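Local coordinates for integral membrane indolylacetylinositol arabinosyltransferase EmbB (Mycolicibacterium smegmatis MC2 155, PDB 7BVC), which probably transfers arabinose units to build the arabinan of cell-wall arabinogalactan, and binds the anti-tuberculosis drug ethambutol, at residues I126-V130 with N184-A188; V130-V135 with Q176-Y180; V265-V269 with W348-R353; P339-C343 with G392-T396. All coordinates share one frame. Residue numbers count along the deposited sequence, not the author numbering.

Contacts 1 and 2 lie in the concanavalin-like domain, their centres about 12 Å apart; they share V130, touch through I126 on V131 and L185 on Y180, and contact 2 is nested inside the chain loop closed by contact 1. Contacts 3 and 4 belong to the GT-C membrane region, their centres about 14 Å apart, and both use helix 342-355, packed in turn on helix 264-279 and helix 391-411. The two pairs are well separated: the centres of contact 1 and contact 4 are about 48 Å apart. The Q393 side chain of contact 4 lies about 10 Å from ethambutol, and the R353 side chain of contact 3 about 9 Å from 4'-phosphopantetheine.

Contact 1: residues I126-V130 with N184-A188; sequences IVRNV and NLRPA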
loop_
_atom_site.group_PDB
_atom_site.type_symbol
_atom_site.label_atom_id
_atom_site.label_comp_id
_atom_site.label_asym_id
_atom_site.label_seq_id
_atom_site.Cartn_x
_atom_site.Cartn_y
_atom_site.Cartn_z
ATOM N N ILE B 126 26.778 -30.739 -13.327
ATOM C CA ILE B 126 25.781 -30.016 -12.546
ATOM C C ILE B 126 25.105 -28.993 -13.446
ATOM O O ILE B 126 25.779 -28.193 -14.106
ATOM C CB ILE B 126 26.416 -29.337 -11.321
ATOM C CG1 ILE B 126 27.289 -30.330 -10.554
ATOM C CG2 ILE B 126 25.342 -28.752 -10.419
ATOM C CD1 ILE B 126 26.511 -31.264 -9.655
ATOM N N VAL B 127 23.775 -29.016 -13.475
ATOM C CA VAL B 127 23.002 -28.063 -14.262
ATOM C C VAL B 127 21.917 -27.460 -13.383
ATOM O O VAL B 127 20.919 -28.120 -13.073
ATOM C CB VAL B 127 22.391 -28.724 -15.511
ATOM C CG1 VAL B 127 21.512 -27.737 -16.251
ATOM C CG2 VAL B 127 23.482 -29.253 -16.423
ATOM N N ARG B 128 22.109 -26.206 -12.970
ATOM C CA ARG B 128 21.152 -25.485 -12.130
ATOM C C ARG B 128 20.904 -26.223 -10.815
ATOM O O ARG B 128 19.764 -26.482 -10.425
ATOM C CB ARG B 128 19.838 -25.238 -12.877
ATOM C CG ARG B 128 19.999 -24.485 -14.182
ATOM C CD ARG B 128 18.661 -24.011 -14.710
ATOM N NE ARG B 128 18.812 -23.014 -15.764
ATOM C CZ ARG B 128 18.750 -21.704 -15.566
ATOM N NH1 ARG B 128 18.537 -21.225 -14.349
ATOM N NH2 ARG B 128 18.900 -20.869 -16.584
ATOM N N ASN B 129 21.997 -26.560 -10.128
ATOM C CA ASN B 129 21.954 -27.234 -8.828
ATOM C C ASN B 129 21.218 -28.567 -8.901
ATOM O O ASN B 129 20.555 -28.977 -7.946
ATOM C CB ASN B 129 21.328 -26.337 -7.756
ATOM C CG ASN B 129 22.334 -25.398 -7.129
ATOM O OD1 ASN B 129 23.537 -25.656 -7.145
ATOM N ND2 ASN B 129 21.846 -24.298 -6.572
ATOM N N VAL B 130 21.328 -29.253 -10.033
ATOM C CA VAL B 130 20.708 -30.558 -10.241
ATOM C C VAL B 130 21.819 -31.484 -10.717
ATOM O O VAL B 130 22.280 -31.376 -11.858
ATOM C CB VAL B 130 19.553 -30.507 -11.246
ATOM C CG1 VAL B 130 19.164 -31.906 -11.684
ATOM C CG2 VAL B 130 18.360 -29.789 -10.639
ATOM N N ASN B 184 12.910 -26.848 -18.531
ATOM C CA ASN B 184 13.348 -25.674 -17.792
ATOM C C ASN B 184 14.730 -25.854 -17.181
ATOM O O ASN B 184 15.099 -25.112 -16.265
ATOM C CB ASN B 184 12.332 -25.326 -16.703
ATOM C CG ASN B 184 11.046 -24.762 -17.265
ATOM O OD1 ASN B 184 11.056 -24.026 -18.252
ATOM N ND2 ASN B 184 9.927 -25.102 -16.639
ATOM N N LEU B 185 15.502 -26.826 -17.665
ATOM C CA LEU B 185 16.849 -27.083 -17.178
ATOM C C LEU B 185 17.908 -26.625 -18.174
ATOM O O LEU B 185 19.008 -27.180 -18.219
ATOM C CB LEU B 185 17.030 -28.566 -16.855
ATOM C CG LEU B 185 16.648 -29.039 -15.450
ATOM C CD1 LEU B 185 17.193 -30.431 -15.195
ATOM C CD2 LEU B 185 17.147 -28.070 -14.394
ATOM N N ARG B 186 17.589 -25.626 -18.982
ATOM C CA ARG B 186 18.557 -25.107 -19.939
ATOM C C ARG B 186 19.443 -24.069 -19.258
ATOM O O ARG B 186 18.928 -23.106 -18.681
ATOM C CB ARG B 186 17.848 -24.497 -21.142
ATOM C CG ARG B 186 16.821 -25.423 -21.762
ATOM C CD ARG B 186 16.706 -25.231 -23.263
ATOM N NE ARG B 186 16.066 -23.968 -23.617
ATOM C CZ ARG B 186 14.773 -23.710 -23.456
ATOM N NH1 ARG B 186 13.967 -24.623 -22.935
ATOM N NH2 ARG B 186 14.285 -22.530 -23.811
ATOM N N PRO B 187 20.763 -24.227 -19.304
ATOM C CA PRO B 187 21.642 -23.359 -18.515
ATOM C C PRO B 187 21.643 -21.933 -19.041
ATOM O O PRO B 187 21.221 -21.641 -20.160
ATOM C CB PRO B 187 23.014 -24.015 -18.683
ATOM C CG PRO B 187 22.931 -24.692 -20.002
ATOM C CD PRO B 187 21.521 -25.192 -20.115
ATOM N N ALA B 188 22.134 -21.031 -18.196
ATOM C CA ALA B 188 22.293 -19.627 -18.545
ATOM C C ALA B 188 23.693 -19.427 -19.108
ATOM O O ALA B 188 24.684 -19.737 -18.439
ATOM C CB ALA B 188 22.065 -18.728 -17.332
#
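In the concanavalin-like domain, a two-residue β-hairpin turn meets an irregular loop. R128 and N129 both adopt left-handed helical backbone angles, close to a type I' turn, which V127 N to V130 O (3.2 Å) and the weak V130 N to V127 O (3.3 Å) close. V127, R128 and V130 all direct their CA-CB bonds toward 184-188, while N129 points away and packs, like I126, on apolar side chains of EmbA. R128 leaves the backbone with chi1 in m and continues through t at chi2 and chi3, so its extended chain spans the gap. V127, in t, puts CG1 only 3.2 Å from L185 O, where the backbones also come nearest, V127 CA to P187 CA being 6.5 Å. L185 starts sideways, but its m,t rotamer swings the end inward: L185 CD1 lies 4.3 Å from V130 CG1, and L185 CD2 lies 4.2 Å from R128 CB. The same leucine packs on Y180. The loop has further partners: R186 NE is hydrogen-bonded to P76 O and N184 O to R1079 NE. The polar part of the contact is one carbonyl shared by two donors of a single guanidinium: R128 NE and R128 NH2 reach R186 O at 2.9 Å and 3.1 Å.

Contact 2: residues V130-V135 with Q176-Y180; sequences VVVASV and QRTGY
Two largely extended segments run antiparallel, their end-to-end directions 178° apart, with V132 CA 5.3 Å from G179 CA and A133 CA 5.0 Å from T178 CA. Their backbones exchange no hydrogen bonds: V132 and V135 bond back to V125 and V123, T178 and Y180 to A159 and T157. A133, with positive phi and psi (56/62), turns a corner between two weakly bonded strands. Q176 is a loop residue (-80/15); 178-180 is a strand, with G179 nearly fully extended at 170/-154. Strand 178-180, paired with 157-159, thus packs beside strands 131-132 and 134-136 of a five-stranded sheet in the concanavalin-like domain. V130 and V132 are both t, and Y180 is m with chi2 near 90°. V130 CG1 lies 3.5 Å from Y180 CE1, and V132 CG2 4.0 Å from Y180 CD1, at the ring edge. V132 CG1 is 3.6 Å from G179 CA, where no side chain intervenes. A133 CB meets T178 CB at 3.6 Å, while T178, in m, bonds OG1 to Q176 O (3.1 Å). V135 CG2 lies 3.9 Å from Q176 CG. F161 packs on A133, V135 and Q176. With these polar bonds made to other strands or within one segment, the two meet by van der Waals contact, largely between apolar groups.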
loop_
_atom_site.group_PDB
_atom_site.type_symbol
_atom_site.label_atom_id
_atom_site.label_comp_id
_atom_site.label_asym_id
_atom_site.label_seq_id
_atom_site.Cartn_x
_atom_site.Cartn_y
_atom_site.Cartn_z
ATOM N N VAL B 130 21.328 -29.253 -10.033
ATOM C CA VAL B 130 20.708 -30.558 -10.241
ATOM C C VAL B 130 21.819 -31.484 -10.717
ATOM O O VAL B 130 22.280 -31.376 -11.858
ATOM C CB VAL B 130 19.553 -30.507 -11.246
ATOM C CG1 VAL B 130 19.164 -31.906 -11.684
ATOM C CG2 VAL B 130 18.360 -29.789 -10.639
ATOM N N VAL B 131 22.265 -32.382 -9.841
ATOM C CA VAL B 131 23.356 -33.287 -10.187
ATOM C C VAL B 131 22.877 -34.268 -11.249
ATOM O O VAL B 131 21.906 -35.007 -11.049
ATOM C CB VAL B 131 23.890 -34.008 -8.942
ATOM C CG1 VAL B 131 22.757 -34.644 -8.148
ATOM C CG2 VAL B 131 24.915 -35.053 -9.341
ATOM N N VAL B 132 23.542 -34.257 -12.400
ATOM C CA VAL B 132 23.189 -35.102 -13.533
ATOM C C VAL B 132 24.395 -35.957 -13.887
ATOM O O VAL B 132 25.483 -35.428 -14.140
ATOM C CB VAL B 132 22.743 -34.263 -14.744
ATOM C CG1 VAL B 132 22.449 -35.160 -15.926
ATOM C CG2 VAL B 132 21.532 -33.423 -14.390
ATOM N N ALA B 133 24.204 -37.275 -13.890
ATOM C CA ALA B 133 25.198 -38.232 -14.373
ATOM C C ALA B 133 26.541 -38.066 -13.656
ATOM O O ALA B 133 27.568 -37.753 -14.255
ATOM C CB ALA B 133 25.373 -38.106 -15.887
ATOM N N SER B 134 26.503 -38.287 -12.347
ATOM C CA SER B 134 27.727 -38.369 -11.564
ATOM C C SER B 134 28.366 -39.738 -11.756
ATOM O O SER B 134 27.675 -40.758 -11.785
ATOM C CB SER B 134 27.433 -38.127 -10.083
ATOM O OG SER B 134 28.607 -38.241 -9.304
ATOM N N VAL B 135 29.692 -39.761 -11.885
ATOM C CA VAL B 135 30.414 -41.003 -12.143
ATOM C C VAL B 135 31.708 -40.986 -11.338
ATOM O O VAL B 135 32.248 -39.923 -11.029
ATOM C CB VAL B 135 30.675 -41.184 -13.661
ATOM C CG1 VAL B 135 31.768 -42.193 -13.933
ATOM C CG2 VAL B 135 29.401 -41.598 -14.377
ATOM N N GLN B 176 24.989 -45.628 -19.180
ATOM C CA GLN B 176 25.164 -44.539 -18.230
ATOM C C GLN B 176 24.393 -43.280 -18.622
ATOM O O GLN B 176 24.669 -42.204 -18.080
ATOM C CB GLN B 176 26.657 -44.230 -18.075
ATOM C CG GLN B 176 27.040 -43.522 -16.782
ATOM C CD GLN B 176 26.697 -44.325 -15.546
ATOM O OE1 GLN B 176 27.077 -45.488 -15.420
ATOM N NE2 GLN B 176 25.977 -43.705 -14.618
ATOM N N ARG B 177 23.443 -43.385 -19.548
ATOM C CA ARG B 177 22.612 -42.242 -19.905
ATOM C C ARG B 177 21.819 -41.780 -18.693
ATOM O O ARG B 177 20.990 -42.525 -18.163
ATOM C CB ARG B 177 21.672 -42.612 -21.046
ATOM C CG ARG B 177 20.660 -41.537 -21.383
ATOM C CD ARG B 177 20.127 -41.729 -22.784
ATOM N NE ARG B 177 19.521 -40.510 -23.304
ATOM C CZ ARG B 177 18.252 -40.165 -23.116
ATOM N NH1 ARG B 177 17.445 -40.950 -22.416
ATOM N NH2 ARG B 177 17.787 -39.036 -23.629
ATOM N N THR B 178 22.069 -40.551 -18.250
ATOM C CA THR B 178 21.432 -40.050 -17.043
ATOM C C THR B 178 20.993 -38.612 -17.257
ATOM O O THR B 178 21.698 -37.830 -17.898
ATOM C CB THR B 178 22.383 -40.137 -15.841
ATOM O OG1 THR B 178 22.804 -41.493 -15.661
ATOM C CG2 THR B 178 21.704 -39.659 -14.566
ATOM N N GLY B 179 19.832 -38.260 -16.718
ATOM C CA GLY B 179 19.376 -36.886 -16.834
ATOM C C GLY B 179 17.944 -36.725 -16.382
ATOM O O GLY B 179 17.446 -37.498 -15.558
ATOM N N TYR B 180 17.295 -35.701 -16.932
ATOM C CA TYR B 180 15.929 -35.364 -16.573
ATOM C C TYR B 180 15.203 -34.816 -17.791
ATOM O O TYR B 180 15.798 -34.050 -18.566
ATOM C CB TYR B 180 15.884 -34.341 -15.436
ATOM C CG TYR B 180 16.443 -34.859 -14.131
ATOM C CD1 TYR B 180 17.793 -34.733 -13.833
ATOM C CD2 TYR B 180 15.624 -35.480 -13.201
ATOM C CE1 TYR B 180 18.308 -35.209 -12.649
ATOM C CE2 TYR B 180 16.130 -35.958 -12.011
ATOM C CZ TYR B 180 17.474 -35.819 -11.740
ATOM O OH TYR B 180 17.988 -36.293 -10.556
#

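Contact 3: residues V265-V269 with W348-R353; sequences VDGVV and WLLLSR
Helices 264-279 and 342-355 of the GT-C region, which largely coincide with predicted transmembrane spans, pack nearly antiparallel: over these residues their axes cross at 157° and come within 11.9 Å. The closest CA pair is V269 and W348, 8.0 Å apart. W348 (chi1 t, chi2 -124°) sends its indole across the gap. V269 CG1 (chi1 t) sits over one face as a CH-π contact, 4.1 Å from the centroid of the five-membered ring, and V265 CG1 lies 3.8 Å from W348 CH2. W348 NE1 gives a weak hydrogen bond to D266 OD1 at 2.7 Å, D266 being m with its end turned inward. L349 points away from helix 264-279, and L350 faces helix 391-411 at L399 and I400. At L351-R353 the helix widens into a π-type turn. S352 (chi1 p) turns toward the partner, and S352 OG receives a very short 2.4 Å bond from R353 NH1. R353 (chi1 m, chi2 147°, chi3 t) brings NH2 to D266 OD2 at 2.7 Å, a salt bridge at the guanidinium edge. R353 also bonds to the carbonyls of T261 and W259, the latter in the phosphopantetheine pocket. One carboxylate thus takes the indole NH on OD1 and pairs with the arginine on OD2, beside the apolar contacts of V265 and V269 with W348.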
loop_
_atom_site.group_PDB
_atom_site.type_symbol
_atom_site.label_atom_id
_atom_site.label_comp_id
_atom_site.label_asym_id
_atom_site.label_seq_id
_atom_site.Cartn_x
_atom_site.Cartn_y
_atom_site.Cartn_z
ATOM N N VAL B 265 -4.947 35.508 -22.925
ATOM C CA VAL B 265 -4.697 34.167 -22.412
ATOM C C VAL B 265 -3.721 33.422 -23.317
ATOM O O VAL B 265 -2.951 32.576 -22.845
ATOM C CB VAL B 265 -6.024 33.406 -22.266
ATOM C CG1 VAL B 265 -5.792 32.016 -21.695
ATOM C CG2 VAL B 265 -6.994 34.192 -21.410
ATOM N N ASP B 266 -3.731 33.725 -24.617
ATOM C CA ASP B 266 -2.837 33.047 -25.548
ATOM C C ASP B 266 -1.381 33.335 -25.221
ATOM O O ASP B 266 -0.557 32.414 -25.169
ATOM C CB ASP B 266 -3.152 33.470 -26.981
ATOM C CG ASP B 266 -4.457 32.895 -27.484
ATOM O OD1 ASP B 266 -4.780 31.747 -27.120
ATOM O OD2 ASP B 266 -5.161 33.591 -28.243
ATOM N N GLY B 267 -1.046 34.607 -25.003
ATOM C CA GLY B 267 0.314 34.946 -24.625
ATOM C C GLY B 267 0.735 34.278 -23.333
ATOM O O GLY B 267 1.835 33.735 -23.232
ATOM N N VAL B 268 -0.147 34.299 -22.331
ATOM C CA VAL B 268 0.176 33.700 -21.038
ATOM C C VAL B 268 0.470 32.214 -21.200
ATOM O O VAL B 268 1.498 31.716 -20.732
ATOM C CB VAL B 268 -0.961 33.943 -20.031
ATOM C CG1 VAL B 268 -0.816 33.019 -18.838
ATOM C CG2 VAL B 268 -0.965 35.392 -19.581
ATOM N N VAL B 269 -0.415 31.488 -21.885
ATOM C CA VAL B 269 -0.234 30.044 -22.025
ATOM C C VAL B 269 1.020 29.734 -22.834
ATOM O O VAL B 269 1.843 28.899 -22.436
ATOM C CB VAL B 269 -1.484 29.403 -22.656
ATOM C CG1 VAL B 269 -1.236 27.933 -22.936
ATOM C CG2 VAL B 269 -2.678 29.569 -21.739
ATOM N N TRP B 348 -3.526 23.526 -27.146
ATOM C CA TRP B 348 -4.049 24.846 -26.805
ATOM C C TRP B 348 -4.822 25.449 -27.970
ATOM O O TRP B 348 -5.916 25.991 -27.779
ATOM C CB TRP B 348 -2.931 25.794 -26.373
ATOM C CG TRP B 348 -3.425 27.206 -26.195
ATOM C CD1 TRP B 348 -2.944 28.325 -26.809
ATOM C CD2 TRP B 348 -4.509 27.643 -25.363
ATOM N NE1 TRP B 348 -3.653 29.430 -26.406
ATOM C CE2 TRP B 348 -4.619 29.037 -25.518
ATOM C CE3 TRP B 348 -5.392 26.992 -24.496
ATOM C CZ2 TRP B 348 -5.577 29.788 -24.844
ATOM C CZ3 TRP B 348 -6.341 27.740 -23.829
ATOM C CH2 TRP B 348 -6.425 29.122 -24.004
ATOM N N LEU B 349 -4.274 25.357 -29.185
ATOM C CA LEU B 349 -4.973 25.872 -30.360
ATOM C C LEU B 349 -6.360 25.255 -30.492
ATOM O O LEU B 349 -7.364 25.967 -30.633
ATOM C CB LEU B 349 -4.147 25.603 -31.616
ATOM C CG LEU B 349 -4.769 26.001 -32.954
ATOM C CD1 LEU B 349 -4.812 27.511 -33.100
ATOM C CD2 LEU B 349 -4.007 25.367 -34.103
ATOM N N LEU B 350 -6.433 23.924 -30.443
ATOM C CA LEU B 350 -7.711 23.243 -30.615
ATOM C C LEU B 350 -8.669 23.579 -29.480
ATOM O O LEU B 350 -9.823 23.944 -29.720
ATOM C CB LEU B 350 -7.496 21.733 -30.711
ATOM C CG LEU B 350 -6.813 21.238 -31.986
ATOM C CD1 LEU B 350 -6.775 19.723 -32.024
ATOM C CD2 LEU B 350 -7.513 21.788 -33.213
ATOM N N LEU B 351 -8.201 23.486 -28.234
ATOM C CA LEU B 351 -9.067 23.741 -27.090
ATOM C C LEU B 351 -9.612 25.162 -27.105
ATOM O O LEU B 351 -10.740 25.404 -26.664
ATOM C CB LEU B 351 -8.296 23.478 -25.797
ATOM C CG LEU B 351 -9.081 23.565 -24.493
ATOM C CD1 LEU B 351 -10.031 22.396 -24.392
ATOM C CD2 LEU B 351 -8.137 23.592 -23.309
ATOM N N SER B 352 -8.834 26.116 -27.611
ATOM C CA SER B 352 -9.280 27.501 -27.589
ATOM C C SER B 352 -10.140 27.877 -28.783
ATOM O O SER B 352 -10.987 28.768 -28.658
ATOM C CB SER B 352 -8.075 28.442 -27.518
ATOM O OG SER B 352 -7.342 28.425 -28.729
ATOM N N ARG B 353 -9.962 27.234 -29.939
ATOM C CA ARG B 353 -10.665 27.682 -31.133
ATOM C C ARG B 353 -11.585 26.648 -31.769
ATOM O O ARG B 353 -12.148 26.927 -32.833
ATOM C CB ARG B 353 -9.654 28.174 -32.176
ATOM C CG ARG B 353 -9.196 29.596 -31.925
ATOM C CD ARG B 353 -7.756 29.809 -32.343
ATOM N NE ARG B 353 -7.282 31.133 -31.957
ATOM C CZ ARG B 353 -6.798 31.429 -30.756
ATOM N NH1 ARG B 353 -6.722 30.491 -29.822
ATOM N NH2 ARG B 353 -6.389 32.660 -30.487
#

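Contact 4: residues P339-C343 with G392-T396; sequences PDLIC and GQIAT
In the GT-C membrane core, the beginning of helix 342-355, entered through a turn, packs on helix 391-411 near the ethambutol site, with the small residues C343, G392 and T396 at the interface. The first segment is helical by I342; G392-T396 is helical throughout, with T396 N bonded to G392 O at 2.9 Å. Two backbone approaches set the register: D340 CA to G392 CA at 6.5 Å and C343 CA to T396 CA at 6.4 Å. P339 (-66/2) turns the chain and packs with Q393 against Y319. D340 (-101/-13, chi1 m) points sideways, but its carboxylate comes nearer the partner helix. G392 presents bare backbone there; an ideal CB on G392 would point toward the first segment and lie 3.6 Å from D340 OD2, an ordinary contact distance. R389, three residues before G392 and just ahead of the helix, lines the ethambutol pocket. Q393 (chi1 -77°, chi2 76°) curls the end of its side chain back among P339, D340 and C343. L341 faces away, onto M273 and Y277 of helix 264-279. C343 (chi1 m) points its CA-CB bond toward helix 391-411. T396, with chi1 m, also packs on I346 and C347. T396 OG1, whose modelled place is less sure, bonds within its own helix to G392 O at 2.9 Å and sits 3.6 Å from both C343 CB and C343 O.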
loop_
_atom_site.group_PDB
_atom_site.type_symbol
_atom_site.label_atom_id
_atom_site.label_comp_id
_atom_site.label_asym_id
_atom_site.label_seq_id
_atom_site.Cartn_x
_atom_site.Cartn_y
_atom_site.Cartn_z
ATOM N N PRO B 339 8.415 17.006 -29.638
ATOM C CA PRO B 339 7.023 16.584 -29.860
ATOM C C PRO B 339 6.147 16.673 -28.619
ATOM O O PRO B 339 4.969 16.313 -28.670
ATOM C CB PRO B 339 7.165 15.131 -30.334
ATOM C CG PRO B 339 8.500 14.705 -29.869
ATOM C CD PRO B 339 9.349 15.920 -29.983
ATOM N N ASP B 340 6.701 17.141 -27.504
ATOM C CA ASP B 340 5.910 17.425 -26.317
ATOM C C ASP B 340 5.615 18.908 -26.154
ATOM O O ASP B 340 4.767 19.272 -25.333
ATOM C CB ASP B 340 6.618 16.895 -25.066
ATOM C CG ASP B 340 6.414 15.407 -24.876
ATOM O OD1 ASP B 340 7.420 14.679 -24.760
ATOM O OD2 ASP B 340 5.248 14.963 -24.843
ATOM N N LEU B 341 6.296 19.767 -26.911
ATOM C CA LEU B 341 5.953 21.179 -27.004
ATOM C C LEU B 341 5.030 21.447 -28.184
ATOM O O LEU B 341 4.085 22.242 -28.074
ATOM C CB LEU B 341 7.227 22.017 -27.129
ATOM C CG LEU B 341 7.068 23.518 -27.352
ATOM C CD1 LEU B 341 6.636 24.205 -26.073
ATOM C CD2 LEU B 341 8.362 24.114 -27.872
ATOM N N ILE B 342 5.285 20.780 -29.313
ATOM C CA ILE B 342 4.400 20.915 -30.466
ATOM C C ILE B 342 3.002 20.421 -30.119
ATOM O O ILE B 342 1.994 21.047 -30.477
ATOM C CB ILE B 342 4.988 20.170 -31.677
ATOM C CG1 ILE B 342 6.394 20.690 -31.981
ATOM C CG2 ILE B 342 4.088 20.325 -32.887
ATOM C CD1 ILE B 342 7.089 19.954 -33.099
ATOM N N CYS B 343 2.919 19.302 -29.395
ATOM C CA CYS B 343 1.621 18.785 -28.984
ATOM C C CYS B 343 0.918 19.726 -28.015
ATOM O O CYS B 343 -0.303 19.882 -28.092
ATOM C CB CYS B 343 1.777 17.400 -28.357
ATOM S SG CYS B 343 2.003 16.067 -29.556
ATOM N N GLY B 392 1.052 13.206 -23.503
ATOM C CA GLY B 392 0.606 14.362 -24.260
ATOM C C GLY B 392 0.184 14.000 -25.670
ATOM O O GLY B 392 -0.772 14.563 -26.206
ATOM N N GLN B 393 0.882 13.042 -26.285
ATOM C CA GLN B 393 0.506 12.600 -27.623
ATOM C C GLN B 393 -0.863 11.933 -27.617
ATOM O O GLN B 393 -1.678 12.167 -28.518
ATOM C CB GLN B 393 1.565 11.648 -28.175
ATOM C CG GLN B 393 2.822 12.334 -28.677
ATOM C CD GLN B 393 3.729 12.783 -27.550
ATOM O OE1 GLN B 393 3.943 13.977 -27.348
ATOM N NE2 GLN B 393 4.270 11.826 -26.809
ATOM N N ILE B 394 -1.141 11.110 -26.606
ATOM C CA ILE B 394 -2.439 10.448 -26.532
ATOM C C ILE B 394 -3.541 11.459 -26.241
ATOM O O ILE B 394 -4.646 11.366 -26.790
ATOM C CB ILE B 394 -2.407 9.319 -25.487
ATOM C CG1 ILE B 394 -1.406 8.243 -25.905
ATOM C CG2 ILE B 394 -3.784 8.704 -25.327
ATOM C CD1 ILE B 394 -1.200 7.171 -24.870
ATOM N N ALA B 395 -3.262 12.444 -25.385
ATOM C CA ALA B 395 -4.243 13.494 -25.133
ATOM C C ALA B 395 -4.542 14.283 -26.404
ATOM O O ALA B 395 -5.705 14.584 -26.701
ATOM C CB ALA B 395 -3.751 14.423 -24.026
ATOM N N THR B 396 -3.506 14.610 -27.178
ATOM C CA THR B 396 -3.720 15.340 -28.421
ATOM C C THR B 396 -4.481 14.502 -29.439
ATOM O O THR B 396 -5.331 15.031 -30.162
ATOM C CB THR B 396 -2.378 15.789 -29.000
ATOM O OG1 THR B 396 -1.703 16.618 -28.049
ATOM C CG2 THR B 396 -2.585 16.577 -30.282
#